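Local coordinates for protein hemolysin (Xylella fastidiosa, PDB 2OAI) that binds calcium through its transporter-associated domain, the part described here, and as a whole membrane protein probably also binds flavin adenine dinucleotide, at residues V13-E16 and F20-D23; I55-R60 and E66-A71. One frame throughout, in Å; residues are numbered along the deposited sequence.

Interaction 1. Residues V13-E16 and F20-D23; sequences VTRE and FLID. With EDO (1,2-ethanediol), chain D; EDO (1,2-ethanediol), chain E; EDO (1,2-ethanediol), chain B.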
loop_
_atom_site.group_PDB
_atom_site.type_symbol
_atom_site.label_atom_id
_atom_site.label_comp_id
_atom_site.label_asym_id
_atom_site.label_seq_id
_atom_site.Cartn_x
_atom_site.Cartn_y
_atom_site.Cartn_z
ATOM N N VAL A 13 -0.739 4.879 -9.539
ATOM C CA VAL A 13 -0.918 6.236 -9.062
ATOM C C VAL A 13 0.400 6.756 -8.506
ATOM O O VAL A 13 1.227 5.979 -8.052
ATOM C CB VAL A 13 -2.015 6.379 -7.964
ATOM C CG1 VAL A 13 -3.370 5.690 -8.391
ATOM C CG2 VAL A 13 -1.524 5.910 -6.686
ATOM N N THR A 14 0.579 8.070 -8.571
ATOM C CA THR A 14 1.807 8.702 -8.114
ATOM C C THR A 14 1.575 9.255 -6.719
ATOM O O THR A 14 0.609 9.992 -6.502
ATOM C CB THR A 14 2.151 9.897 -9.032
ATOM O OG1 THR A 14 2.109 9.449 -10.395
ATOM C CG2 THR A 14 3.558 10.400 -8.700
ATOM N N ARG A 15 2.469 8.942 -5.797
ATOM C CA ARG A 15 2.470 9.550 -4.467
ATOM C C ARG A 15 3.104 10.927 -4.442
ATOM O O ARG A 15 3.793 11.350 -5.398
ATOM C CB ARG A 15 3.221 8.616 -3.497
ATOM C CG ARG A 15 2.546 7.236 -3.350
ATOM C CD ARG A 15 3.395 6.388 -2.410
ATOM N NE ARG A 15 3.384 6.906 -1.040
ATOM C CZ ARG A 15 4.441 6.910 -0.215
ATOM N NH1 ARG A 15 5.652 6.526 -0.633
ATOM N NH2 ARG A 15 4.308 7.365 1.025
ATOM N N GLU A 16 2.881 11.653 -3.341
ATOM C CA GLU A 16 3.402 13.005 -3.209
ATOM C C GLU A 16 4.918 13.102 -3.465
ATOM O O GLU A 16 5.370 14.073 -4.037
ATOM C CB GLU A 16 3.053 13.566 -1.826
ATOM C CG GLU A 16 3.473 15.018 -1.672
ATOM C CD GLU A 16 2.994 15.611 -0.380
ATOM O OE1 GLU A 16 3.678 15.408 0.650
ATOM O OE2 GLU A 16 1.926 16.262 -0.414
ATOM N N PHE A 20 5.588 5.376 -6.812
ATOM C CA PHE A 20 4.395 4.903 -7.500
ATOM C C PHE A 20 3.783 3.793 -6.702
ATOM O O PHE A 20 4.491 2.893 -6.223
ATOM C CB PHE A 20 4.749 4.316 -8.875
ATOM C CG PHE A 20 5.325 5.320 -9.868
ATOM C CD1 PHE A 20 4.705 6.539 -10.097
ATOM C CD2 PHE A 20 6.457 5.003 -10.602
ATOM C CE1 PHE A 20 5.240 7.446 -11.032
ATOM C CE2 PHE A 20 6.994 5.896 -11.549
ATOM C CZ PHE A 20 6.396 7.112 -11.756
ATOM N N LEU A 21 2.469 3.806 -6.615
ATOM C CA LEU A 21 1.722 2.667 -6.108
ATOM C C LEU A 21 1.057 1.979 -7.307
ATOM O O LEU A 21 0.303 2.616 -8.084
ATOM C CB LEU A 21 0.688 3.129 -5.088
ATOM C CG LEU A 21 1.323 3.526 -3.736
ATOM C CD1 LEU A 21 0.348 4.379 -2.872
ATOM C CD2 LEU A 21 1.691 2.225 -2.965
ATOM N N ILE A 22 1.353 0.681 -7.464
ATOM C CA ILE A 22 1.031 -0.028 -8.714
ATOM C C ILE A 22 0.288 -1.345 -8.446
ATOM O O ILE A 22 0.639 -2.092 -7.538
ATOM C CB ILE A 22 2.292 -0.310 -9.537
ATOM C CG1 ILE A 22 3.080 1.005 -9.776
ATOM C CG2 ILE A 22 1.902 -0.992 -10.890
ATOM C CD1 ILE A 22 4.293 0.855 -10.715
ATOM N N ASP A 23 -0.756 -1.598 -9.226
ATOM C CA ASP A 23 -1.553 -2.838 -9.108
ATOM C C ASP A 23 -0.678 -4.034 -9.535
ATOM O O ASP A 23 0.118 -3.924 -10.489
ATOM C CB ASP A 23 -2.780 -2.722 -10.026
ATOM C CG ASP A 23 -3.793 -3.788 -9.751
ATOM O OD1 ASP A 23 -3.561 -4.945 -10.147
ATOM O OD2 ASP A 23 -4.829 -3.478 -9.127
HETATM C C1 EDO D . 8.501 5.983 2.203
HETATM O O1 EDO D . 9.045 4.673 2.403
HETATM C C2 EDO D . 6.992 5.955 2.425
HETATM O O2 EDO D . 6.582 7.187 3.037
HETATM C C1 EDO E . -3.964 -7.323 -7.934
HETATM O O1 EDO E . -4.853 -6.334 -8.399
HETATM C C2 EDO E . -2.856 -7.718 -8.881
HETATM O O2 EDO E . -2.260 -8.939 -8.443
HETATM C C1 EDO B . 8.043 6.530 2.364
HETATM O O1 EDO B . 7.024 7.480 2.033
HETATM C C2 EDO B . 7.770 5.210 1.650
HETATM O O2 EDO B . 9.018 4.612 1.268
#

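Interaction 2. Residues I55-R60 and E66-A71; sequences ISYFGR and EYFDWA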
loop_
_atom_site.group_PDB
_atom_site.type_symbol
_atom_site.label_atom_id
_atom_site.label_comp_id
_atom_site.label_asym_id
_atom_site.label_seq_id
_atom_site.Cartn_x
_atom_site.Cartn_y
_atom_site.Cartn_z
ATOM N N ILE A 55 6.349 -13.164 -7.494
ATOM C CA ILE A 55 6.256 -14.576 -7.088
ATOM C C ILE A 55 7.498 -15.309 -7.605
ATOM O O ILE A 55 8.081 -16.147 -6.906
ATOM C CB ILE A 55 4.930 -15.249 -7.614
ATOM C CG1 ILE A 55 3.693 -14.620 -6.948
ATOM C CG2 ILE A 55 4.990 -16.788 -7.470
ATOM C CD1 ILE A 55 3.505 -14.911 -5.442
ATOM N N SER A 56 7.911 -14.967 -8.823
ATOM C CA SER A 56 9.079 -15.562 -9.437
ATOM C C SER A 56 10.332 -15.276 -8.595
ATOM O O SER A 56 11.128 -16.178 -8.340
ATOM C CB SER A 56 9.233 -15.031 -10.864
ATOM O OG SER A 56 10.333 -15.624 -11.510
ATOM N N TYR A 57 10.468 -14.034 -8.136
ATOM C CA TYR A 57 11.628 -13.637 -7.349
ATOM C C TYR A 57 11.671 -14.320 -5.984
ATOM O O TYR A 57 12.703 -14.881 -5.627
ATOM C CB TYR A 57 11.698 -12.121 -7.173
ATOM C CG TYR A 57 12.858 -11.700 -6.286
ATOM C CD1 TYR A 57 14.137 -11.526 -6.816
ATOM C CD2 TYR A 57 12.673 -11.496 -4.910
ATOM C CE1 TYR A 57 15.204 -11.157 -6.007
ATOM C CE2 TYR A 57 13.735 -11.131 -4.093
ATOM C CZ TYR A 57 14.990 -10.960 -4.650
ATOM O OH TYR A 57 16.047 -10.580 -3.844
ATOM N N PHE A 58 10.568 -14.274 -5.235
ATOM C CA PHE A 58 10.538 -14.840 -3.890
ATOM C C PHE A 58 10.396 -16.357 -3.867
ATOM O O PHE A 58 10.840 -17.006 -2.908
ATOM C CB PHE A 58 9.459 -14.191 -3.029
ATOM C CG PHE A 58 9.721 -12.739 -2.737
ATOM C CD1 PHE A 58 10.712 -12.366 -1.832
ATOM C CD2 PHE A 58 8.976 -11.742 -3.370
ATOM C CE1 PHE A 58 10.962 -10.993 -1.564
ATOM C CE2 PHE A 58 9.210 -10.375 -3.108
ATOM C CZ PHE A 58 10.213 -10.013 -2.199
ATOM N N GLY A 59 9.776 -16.921 -4.902
ATOM C CA GLY A 59 9.522 -18.365 -4.960
ATOM C C GLY A 59 8.509 -18.798 -3.916
ATOM O O GLY A 59 8.536 -19.941 -3.465
ATOM N N ARG A 60 7.653 -17.849 -3.526
ATOM C CA ARG A 60 6.569 -18.013 -2.550
ATOM C C ARG A 60 5.756 -16.719 -2.583
ATOM O O ARG A 60 6.149 -15.751 -3.241
ATOM C CB ARG A 60 7.113 -18.240 -1.120
ATOM C CG ARG A 60 8.127 -17.193 -0.694
ATOM C CD ARG A 60 8.757 -17.433 0.686
ATOM N NE ARG A 60 9.867 -16.498 0.849
ATOM C CZ ARG A 60 9.740 -15.237 1.268
ATOM N NH1 ARG A 60 10.805 -14.463 1.339
ATOM N NH2 ARG A 60 8.561 -14.758 1.640
ATOM N N GLU A 66 8.044 -6.963 2.425
ATOM C CA GLU A 66 9.223 -7.524 1.752
ATOM C C GLU A 66 9.467 -6.750 0.458
ATOM O O GLU A 66 8.543 -6.126 -0.066
ATOM C CB GLU A 66 9.076 -9.007 1.474
ATOM C CG GLU A 66 9.044 -9.865 2.739
ATOM C CD GLU A 66 9.193 -11.337 2.406
ATOM O OE1 GLU A 66 10.331 -11.796 2.190
ATOM O OE2 GLU A 66 8.170 -12.052 2.342
ATOM N N TYR A 67 10.718 -6.723 0.000
ATOM C CA TYR A 67 11.055 -5.943 -1.196
ATOM C C TYR A 67 12.249 -6.535 -1.904
ATOM O O TYR A 67 12.967 -7.390 -1.335
ATOM C CB TYR A 67 11.358 -4.475 -0.856
ATOM C CG TYR A 67 12.564 -4.294 0.062
ATOM C CD1 TYR A 67 13.869 -4.190 -0.458
ATOM C CD2 TYR A 67 12.405 -4.288 1.456
ATOM C CE1 TYR A 67 14.962 -4.011 0.387
ATOM C CE2 TYR A 67 13.487 -4.117 2.307
ATOM C CZ TYR A 67 14.766 -3.979 1.763
ATOM O OH TYR A 67 15.842 -3.815 2.603
ATOM N N PHE A 68 12.440 -6.109 -3.152
ATOM C CA PHE A 68 13.645 -6.467 -3.893
ATOM C C PHE A 68 13.935 -5.320 -4.851
ATOM O O PHE A 68 13.072 -4.478 -5.090
ATOM C CB PHE A 68 13.477 -7.802 -4.645
ATOM C CG PHE A 68 12.395 -7.785 -5.713
ATOM C CD1 PHE A 68 11.055 -8.007 -5.371
ATOM C CD2 PHE A 68 12.713 -7.555 -7.056
ATOM C CE1 PHE A 68 10.030 -8.009 -6.342
ATOM C CE2 PHE A 68 11.687 -7.549 -8.042
ATOM C CZ PHE A 68 10.341 -7.775 -7.663
ATOM N N ASP A 69 15.149 -5.307 -5.406
ATOM C CA ASP A 69 15.536 -4.278 -6.357
ATOM C C ASP A 69 15.626 -4.842 -7.763
ATOM O O ASP A 69 16.115 -5.973 -7.971
ATOM C CB ASP A 69 16.854 -3.654 -5.936
ATOM C CG ASP A 69 16.787 -3.043 -4.531
ATOM O OD1 ASP A 69 15.695 -2.648 -4.054
ATOM O OD2 ASP A 69 17.834 -2.965 -3.887
ATOM N N TRP A 70 15.156 -4.056 -8.728
ATOM C CA TRP A 70 15.080 -4.507 -10.116
ATOM C C TRP A 70 15.188 -3.287 -11.002
ATOM O O TRP A 70 14.418 -2.333 -10.854
ATOM C CB TRP A 70 13.751 -5.239 -10.343
ATOM C CG TRP A 70 13.434 -5.585 -11.788
ATOM C CD1 TRP A 70 13.962 -6.619 -12.537
ATOM C CD2 TRP A 70 12.491 -4.915 -12.638
ATOM N NE1 TRP A 70 13.417 -6.608 -13.806
ATOM C CE2 TRP A 70 12.505 -5.582 -13.889
ATOM C CE3 TRP A 70 11.642 -3.816 -12.465
ATOM C CZ2 TRP A 70 11.696 -5.171 -14.969
ATOM C CZ3 TRP A 70 10.832 -3.417 -13.538
ATOM C CH2 TRP A 70 10.872 -4.093 -14.769
ATOM N N ALA A 71 16.175 -3.308 -11.894
ATOM C CA ALA A 71 16.377 -2.231 -12.878
ATOM C C ALA A 71 16.504 -0.817 -12.282
ATOM O O ALA A 71 15.947 0.141 -12.844
ATOM C CB ALA A 71 15.240 -2.274 -13.909
HETATM O O HOH W 1 15.122 -8.871 -1.588
#

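Interaction 1. Residues V13-E16 and F20-D23
V13 and L21 face each other as an antiparallel hydrogen-bonded pair, V13 N donating to L21 O and L21 N to V13 O, both at 2.9 Å. One step on, T14 and F20 form a non-hydrogen-bonded pair, their CA atoms 4.6 Å apart. The F20 CA–H adds a C–H···O contact to V13 O (3.4 Å). This is the beta hairpin of strands 12-14 and 20-22, the former an outermost strand of the five-stranded antiparallel sheet; F20 bonds through its backbone to L90 of strand 89-92 and I22 to L88 just before it. On one face V13 CG2 meets L21 CB at 3.9 Å, and V64 of the second subunit packs against both residues. On the other, the T14 and F20 side chains run alongside each other, T14 OG1 lying at the edge of the F20 ring, 3.8 Å from F20 CE1. Beyond the strand, R15 CG lies 3.6 Å from L21 CD1. The arginine then bends at chi3 (67°), turning its guanidinium off the leucine. There NH2 forms a salt bridge with E76 of the second subunit, while NH1 bonds S19 OG within the turn. At the far end D23 OD1 accepts a hydrogen bond from an ethanediol (O1, 2.6 Å) and also pairs with T25 OG1.

Interaction 2. Residues I55-R60 and E66-A71
Y57 and F68 lie one over the other in an offset stack, ring centroids 4.5 Å apart and planes inclined by 18°, the two side chains arriving from opposite directions. F68 can be followed outward. Its CB sits over one face of the Y57 ring, displaced toward the rim, 3.4 Å from Y57 CE2; this is a CH-pi contact. With chi1 at 63°, CG is placed between the backbone N and the carbonyl carbon, which slides the ring back across the tyrosine, F68 CG lying 3.8 Å from Y57 CD2. On the side toward F58, F68 CD1 touches F58 CE2 at 3.8 Å, and F68 CE1 approaches the same atom from a little farther off. Beyond these atoms the F68 side chain packs on M53 and C54. The F58 and F68 planes are steeply inclined, completing a three-ring aromatic cluster.

F58 also borders E66, E66 CB lying 4.0 Å from F58 CZ. Past that ring, the E66 carboxylate meets R60 end-on: R60 NH1 reaches E66 OE1 and R60 NH2 reaches E66 OE2, each at 2.8 Å. Both oxygens use their syn lone pairs, and the paired bonds fix the guanidinium edge to edge with the acid, in nearly the same plane. H63 N gives OE2 a further bond. A water links Y57 OH with Y67 O, to which it donates.

The contact joins the C-terminal end of helix 50-58 to strand 67-70, an outermost strand of the sheet within this chain. F68 points into the layer between them, also touching I75 of strand 73-76.

In the fold
Both are surface contacts, each with one buried residue among those that touch, L21 in interaction 1 and F68 in interaction 2. They sit on opposite sides of the chain's centre, 19 Å apart between centres, and each includes an outermost strand of the same sheet, 12-14 in one and 67-70 in the other. Interaction 1 joins neighbouring strands chiefly through backbone bonds; interaction 2 fastens a helix to a strand mainly through side chains, with stacked rings and an ion pair. The L21 side chain is about 9 Å from a bound calcium, and that of E66 about 8 Å from the side chain of L80, a calcium-binding residue. Across the dimer, E16 of one subunit is hydrogen-bonded to Y67 of the other.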